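Local coordinates for structural protein ORF273 (Acidianus two-tailed virus, PDB 4ART) that is a heat- and acid-stable virion structural protein of an archaeal virus, with a new fold and no established biochemical activity, at residues K30-E42 / E55-I67. Residues are numbered along the deposited sequence; the frame is centred on the assembly and turned at random.
Sequences KLADIVENEIEKE and ENFYYYILRDGKI
Tyr59, Ile61 and Ile67 pack against the sheet-facing side of helix 23-44, which lies over one face of the sheet in this fold of helices and a mixed, mostly antiparallel sheet; the helix segment 30-42 and strand 58-62 run with their N-to-C directions 135° apart.

The apolar part centres on Ile61. Ile61 CD1 lies 3.8 Å from both Leu31 CD2 and Val35 CG2, the Val35 side chain running roughly perpendicular to that of Ile61. Leu31 and Val35 continue onto strand 139-146, beyond strand 87-96, so the helix spans several strands. The side chains of Ile34 and Ile67 lie alongside one another, pointing opposite ways, with Ile34 CG2 3.8 Å from Ile67 CB, while Ile34 CD1 lies over the backbone of Gly65, at the end of the type I turn from Leu62. Farther along, the aliphatic part of Glu38 touches both Ile67 and Tyr59: with CG anti to the backbone N (chi1 -171°) and a bend at chi2, Glu38 CG comes 3.7 Å from Tyr59 CE1.

Polar contacts gather at the C-terminal end of the helix segment. Both carboxylate oxygens of Glu42 accept bonds from Asn56 through syn lone pairs, which should fix the rotation of the carboxylate. Asn56 N donates to Glu42 OE1 at 3.2 Å. Glu42 OE2 also sits at the edge of the Tyr59 ring, 3.0 Å from Tyr59 OH. Asn56 ND2 donates to Glu42 OE2 at 3.0 Å and 170°, the oxygen lying almost in the amide plane of Asn56.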
loop_
_atom_site.group_PDB
_atom_site.type_symbol
_atom_site.label_atom_id
_atom_site.label_comp_id
_atom_site.label_asym_id
_atom_site.label_seq_id
_atom_site.Cartn_x
_atom_site.Cartn_y
_atom_site.Cartn_z
ATOM N N LYS A 30 -16.413 -4.590 22.859
ATOM C CA LYS A 30 -17.011 -5.838 22.355
ATOM C C LYS A 30 -16.462 -6.186 20.975
ATOM O O LYS A 30 -16.102 -7.333 20.733
ATOM C CB LYS A 30 -18.541 -5.739 22.321
ATOM C CG LYS A 30 -19.156 -5.827 23.716
ATOM C CD LYS A 30 -20.626 -5.386 23.720
ATOM C CE LYS A 30 -21.210 -5.258 25.110
ATOM N NZ LYS A 30 -22.682 -5.011 25.076
ATOM N N LEU A 31 -16.365 -5.195 20.095
ATOM C CA LEU A 31 -15.860 -5.381 18.736
ATOM C C LEU A 31 -14.399 -5.821 18.718
ATOM O O LEU A 31 -14.045 -6.681 17.921
ATOM C CB LEU A 31 -16.047 -4.092 17.895
ATOM C CG LEU A 31 -17.476 -3.799 17.411
ATOM C CD1 LEU A 31 -17.583 -2.354 16.932
ATOM C CD2 LEU A 31 -17.914 -4.785 16.297
ATOM N N ALA A 32 -13.553 -5.221 19.583
ATOM C CA ALA A 32 -12.131 -5.554 19.680
ATOM C C ALA A 32 -11.932 -7.002 20.168
ATOM O O ALA A 32 -11.098 -7.705 19.617
ATOM C CB ALA A 32 -11.426 -4.576 20.591
ATOM N N ASP A 33 -12.747 -7.469 21.150
ATOM C CA ASP A 33 -12.689 -8.862 21.606
ATOM C C ASP A 33 -13.151 -9.838 20.500
ATOM O O ASP A 33 -12.570 -10.921 20.368
ATOM C CB ASP A 33 -13.460 -9.057 22.906
ATOM C CG ASP A 33 -12.847 -8.313 24.087
ATOM O OD1 ASP A 33 -11.635 -7.958 24.015
ATOM O OD2 ASP A 33 -13.575 -8.065 25.077
ATOM N N ILE A 34 -14.158 -9.434 19.681
ATOM C CA ILE A 34 -14.630 -10.236 18.539
ATOM C C ILE A 34 -13.457 -10.425 17.547
ATOM O O ILE A 34 -13.185 -11.548 17.134
ATOM C CB ILE A 34 -15.919 -9.641 17.873
ATOM C CG1 ILE A 34 -17.164 -9.815 18.802
ATOM C CG2 ILE A 34 -16.181 -10.261 16.476
ATOM C CD1 ILE A 34 -18.317 -8.801 18.518
ATOM N N VAL A 35 -12.733 -9.333 17.220
ATOM C CA VAL A 35 -11.581 -9.374 16.292
ATOM C C VAL A 35 -10.470 -10.226 16.903
ATOM O O VAL A 35 -10.032 -11.170 16.276
ATOM C CB VAL A 35 -11.095 -7.956 15.846
ATOM C CG1 VAL A 35 -9.743 -8.026 15.118
ATOM C CG2 VAL A 35 -12.135 -7.271 14.969
ATOM N N GLU A 36 -10.078 -9.942 18.157
ATOM C CA GLU A 36 -9.057 -10.706 18.875
ATOM C C GLU A 36 -9.333 -12.208 18.895
ATOM O O GLU A 36 -8.415 -12.980 18.645
ATOM C CB GLU A 36 -8.901 -10.181 20.297
ATOM C CG GLU A 36 -7.924 -10.963 21.158
ATOM C CD GLU A 36 -8.552 -11.750 22.292
ATOM O OE1 GLU A 36 -9.424 -11.199 23.003
ATOM O OE2 GLU A 36 -8.128 -12.909 22.501
ATOM N N ASN A 37 -10.584 -12.612 19.207
ATOM C CA ASN A 37 -10.989 -14.009 19.293
ATOM C C ASN A 37 -10.829 -14.719 17.981
ATOM O O ASN A 37 -10.439 -15.881 17.959
ATOM C CB ASN A 37 -12.414 -14.158 19.796
ATOM C CG ASN A 37 -12.529 -14.147 21.303
ATOM O OD1 ASN A 37 -11.752 -14.795 22.019
ATOM N ND2 ASN A 37 -13.532 -13.450 21.821
ATOM N N GLU A 38 -11.120 -14.005 16.887
ATOM C CA GLU A 38 -10.998 -14.525 15.547
ATOM C C GLU A 38 -9.517 -14.657 15.132
ATOM O O GLU A 38 -9.142 -15.724 14.679
ATOM C CB GLU A 38 -11.829 -13.673 14.569
ATOM C CG GLU A 38 -11.955 -14.244 13.158
ATOM C CD GLU A 38 -12.436 -15.677 12.975
ATOM O OE1 GLU A 38 -13.196 -16.189 13.830
ATOM O OE2 GLU A 38 -12.067 -16.278 11.943
ATOM N N ILE A 39 -8.671 -13.604 15.312
ATOM C CA ILE A 39 -7.230 -13.690 14.975
ATOM C C ILE A 39 -6.604 -14.870 15.750
ATOM O O ILE A 39 -5.882 -15.670 15.166
ATOM C CB ILE A 39 -6.425 -12.371 15.237
ATOM C CG1 ILE A 39 -7.150 -11.067 14.776
ATOM C CG2 ILE A 39 -4.987 -12.460 14.702
ATOM C CD1 ILE A 39 -7.462 -10.902 13.298
ATOM N N GLU A 40 -6.909 -14.972 17.058
ATOM C CA GLU A 40 -6.437 -16.036 17.939
ATOM C C GLU A 40 -6.803 -17.416 17.363
ATOM O O GLU A 40 -5.902 -18.238 17.165
ATOM C CB GLU A 40 -7.032 -15.847 19.336
ATOM C CG GLU A 40 -6.397 -16.686 20.418
ATOM C CD GLU A 40 -7.184 -16.548 21.701
ATOM O OE1 GLU A 40 -8.244 -17.208 21.818
ATOM O OE2 GLU A 40 -6.769 -15.744 22.568
ATOM N N LYS A 41 -8.113 -17.627 17.031
ATOM C CA LYS A 41 -8.683 -18.856 16.443
ATOM C C LYS A 41 -7.936 -19.231 15.170
ATOM O O LYS A 41 -7.596 -20.394 14.987
ATOM C CB LYS A 41 -10.182 -18.661 16.141
ATOM C CG LYS A 41 -10.933 -19.940 15.807
ATOM C CD LYS A 41 -12.292 -19.660 15.173
ATOM C CE LYS A 41 -12.240 -19.687 13.657
ATOM N NZ LYS A 41 -13.584 -19.517 13.046
ATOM N N GLU A 42 -7.656 -18.230 14.319
ATOM C CA GLU A 42 -6.916 -18.379 13.061
ATOM C C GLU A 42 -5.459 -18.767 13.284
ATOM O O GLU A 42 -4.952 -19.615 12.556
ATOM C CB GLU A 42 -7.014 -17.108 12.206
ATOM C CG GLU A 42 -8.418 -16.861 11.671
ATOM C CD GLU A 42 -8.569 -16.657 10.174
ATOM O OE1 GLU A 42 -7.545 -16.506 9.467
ATOM O OE2 GLU A 42 -9.732 -16.583 9.717
ATOM N N GLU A 55 -4.474 -16.569 7.360
ATOM C CA GLU A 55 -5.395 -17.060 6.329
ATOM C C GLU A 55 -6.296 -15.984 5.719
ATOM O O GLU A 55 -6.419 -15.904 4.493
ATOM C CB GLU A 55 -6.227 -18.247 6.865
ATOM C CG GLU A 55 -7.064 -18.987 5.823
ATOM C CD GLU A 55 -6.346 -19.540 4.601
ATOM O OE1 GLU A 55 -5.248 -20.125 4.756
ATOM O OE2 GLU A 55 -6.901 -19.408 3.486
ATOM N N ASN A 56 -6.967 -15.205 6.566
ATOM C CA ASN A 56 -7.891 -14.152 6.134
ATOM C C ASN A 56 -7.461 -12.777 6.629
ATOM O O ASN A 56 -7.104 -12.614 7.798
ATOM C CB ASN A 56 -9.344 -14.466 6.575
ATOM C CG ASN A 56 -9.931 -15.725 5.954
ATOM O OD1 ASN A 56 -10.226 -15.775 4.754
ATOM N ND2 ASN A 56 -10.144 -16.760 6.766
ATOM N N PHE A 57 -7.489 -11.802 5.723
ATOM C CA PHE A 57 -7.174 -10.406 6.008
ATOM C C PHE A 57 -8.401 -9.504 6.139
ATOM O O PHE A 57 -8.325 -8.500 6.841
ATOM C CB PHE A 57 -6.158 -9.843 5.008
ATOM C CG PHE A 57 -4.860 -10.622 5.025
ATOM C CD1 PHE A 57 -4.712 -11.776 4.269
ATOM C CD2 PHE A 57 -3.804 -10.237 5.848
ATOM C CE1 PHE A 57 -3.533 -12.526 4.330
ATOM C CE2 PHE A 57 -2.623 -10.981 5.895
ATOM C CZ PHE A 57 -2.492 -12.113 5.130
ATOM N N TYR A 58 -9.519 -9.855 5.492
ATOM C CA TYR A 58 -10.724 -9.033 5.513
ATOM C C TYR A 58 -11.900 -9.760 6.124
ATOM O O TYR A 58 -12.118 -10.936 5.826
ATOM C CB TYR A 58 -11.063 -8.495 4.110
ATOM C CG TYR A 58 -9.946 -7.677 3.494
ATOM C CD1 TYR A 58 -9.756 -6.347 3.847
ATOM C CD2 TYR A 58 -9.057 -8.247 2.587
ATOM C CE1 TYR A 58 -8.713 -5.599 3.307
ATOM C CE2 TYR A 58 -8.007 -7.506 2.039
ATOM C CZ TYR A 58 -7.847 -6.178 2.392
ATOM O OH TYR A 58 -6.814 -5.445 1.862
ATOM N N TYR A 59 -12.647 -9.065 6.987
ATOM C CA TYR A 59 -13.800 -9.651 7.652
ATOM C C TYR A 59 -14.947 -8.683 7.762
ATOM O O TYR A 59 -14.745 -7.470 7.757
ATOM C CB TYR A 59 -13.463 -10.046 9.096
ATOM C CG TYR A 59 -12.332 -11.020 9.274
ATOM C CD1 TYR A 59 -12.575 -12.389 9.354
ATOM C CD2 TYR A 59 -11.032 -10.573 9.497
ATOM C CE1 TYR A 59 -11.538 -13.292 9.559
ATOM C CE2 TYR A 59 -9.988 -11.467 9.698
ATOM C CZ TYR A 59 -10.251 -12.821 9.743
ATOM O OH TYR A 59 -9.229 -13.684 9.971
ATOM N N TYR A 60 -16.152 -9.231 7.965
ATOM C CA TYR A 60 -17.310 -8.430 8.316
ATOM C C TYR A 60 -17.775 -8.852 9.712
ATOM O O TYR A 60 -17.747 -10.035 10.048
ATOM C CB TYR A 60 -18.469 -8.633 7.344
ATOM C CG TYR A 60 -18.201 -8.249 5.900
ATOM C CD1 TYR A 60 -17.695 -6.996 5.572
ATOM C CD2 TYR A 60 -18.583 -9.085 4.857
ATOM C CE1 TYR A 60 -17.505 -6.618 4.238
ATOM C CE2 TYR A 60 -18.414 -8.712 3.528
ATOM C CZ TYR A 60 -17.854 -7.486 3.220
ATOM O OH TYR A 60 -17.672 -7.140 1.900
ATOM N N ILE A 61 -18.203 -7.891 10.513
ATOM C CA ILE A 61 -18.809 -8.157 11.803
ATOM C C ILE A 61 -20.254 -7.754 11.617
ATOM O O ILE A 61 -20.545 -6.643 11.147
ATOM C CB ILE A 61 -18.139 -7.502 13.053
ATOM C CG1 ILE A 61 -16.641 -7.863 13.127
ATOM C CG2 ILE A 61 -18.858 -7.928 14.353
ATOM C CD1 ILE A 61 -15.842 -7.163 14.241
ATOM N N LEU A 62 -21.152 -8.694 11.919
ATOM C CA LEU A 62 -22.578 -8.500 11.791
ATOM C C LEU A 62 -23.117 -7.823 13.029
ATOM O O LEU A 62 -22.415 -7.716 14.049
ATOM C CB LEU A 62 -23.309 -9.826 11.470
ATOM C CG LEU A 62 -23.057 -10.451 10.083
ATOM C CD1 LEU A 62 -24.109 -11.480 9.743
ATOM C CD2 LEU A 62 -22.719 -9.442 8.991
ATOM N N ARG A 63 -24.336 -7.304 12.925
ATOM C CA ARG A 63 -24.977 -6.544 13.989
ATOM C C ARG A 63 -25.182 -7.439 15.251
ATOM O O ARG A 63 -25.178 -6.930 16.357
ATOM C CB ARG A 63 -26.279 -5.919 13.411
ATOM C CG ARG A 63 -26.913 -4.791 14.206
ATOM C CD ARG A 63 -26.170 -3.467 14.214
ATOM N NE ARG A 63 -26.724 -2.545 15.212
ATOM C CZ ARG A 63 -26.437 -2.565 16.514
ATOM N NH1 ARG A 63 -25.589 -3.467 17.003
ATOM N NH2 ARG A 63 -27.003 -1.691 17.339
ATOM N N ASP A 64 -25.220 -8.779 15.065
ATOM C CA ASP A 64 -25.355 -9.790 16.118
ATOM C C ASP A 64 -23.987 -10.212 16.698
ATOM O O ASP A 64 -23.932 -11.113 17.529
ATOM C CB ASP A 64 -26.135 -11.017 15.609
ATOM C CG ASP A 64 -25.501 -11.782 14.441
ATOM O OD1 ASP A 64 -24.324 -11.499 14.100
ATOM O OD2 ASP A 64 -26.161 -12.672 13.899
ATOM N N GLY A 65 -22.918 -9.578 16.233
ATOM C CA GLY A 65 -21.557 -9.845 16.695
ATOM C C GLY A 65 -20.821 -10.983 16.011
ATOM O O GLY A 65 -19.670 -11.255 16.353
ATOM N N LYS A 66 -21.457 -11.669 15.057
ATOM C CA LYS A 66 -20.780 -12.746 14.321
ATOM C C LYS A 66 -19.745 -12.194 13.375
ATOM O O LYS A 66 -19.949 -11.123 12.798
ATOM C CB LYS A 66 -21.772 -13.683 13.599
ATOM C CG LYS A 66 -22.271 -14.818 14.484
ATOM C CD LYS A 66 -21.609 -16.143 14.098
ATOM C CE LYS A 66 -22.638 -17.192 13.856
ATOM N NZ LYS A 66 -22.053 -18.435 13.272
ATOM N N ILE A 67 -18.606 -12.887 13.262
ATOM C CA ILE A 67 -17.516 -12.465 12.381
ATOM C C ILE A 67 -17.307 -13.469 11.230
ATOM O O ILE A 67 -17.249 -14.673 11.469
ATOM C CB ILE A 67 -16.213 -12.112 13.170
ATOM C CG1 ILE A 67 -15.145 -11.416 12.259
ATOM C CG2 ILE A 67 -15.654 -13.324 13.938
ATOM C CD1 ILE A 67 -14.004 -10.639 12.988
#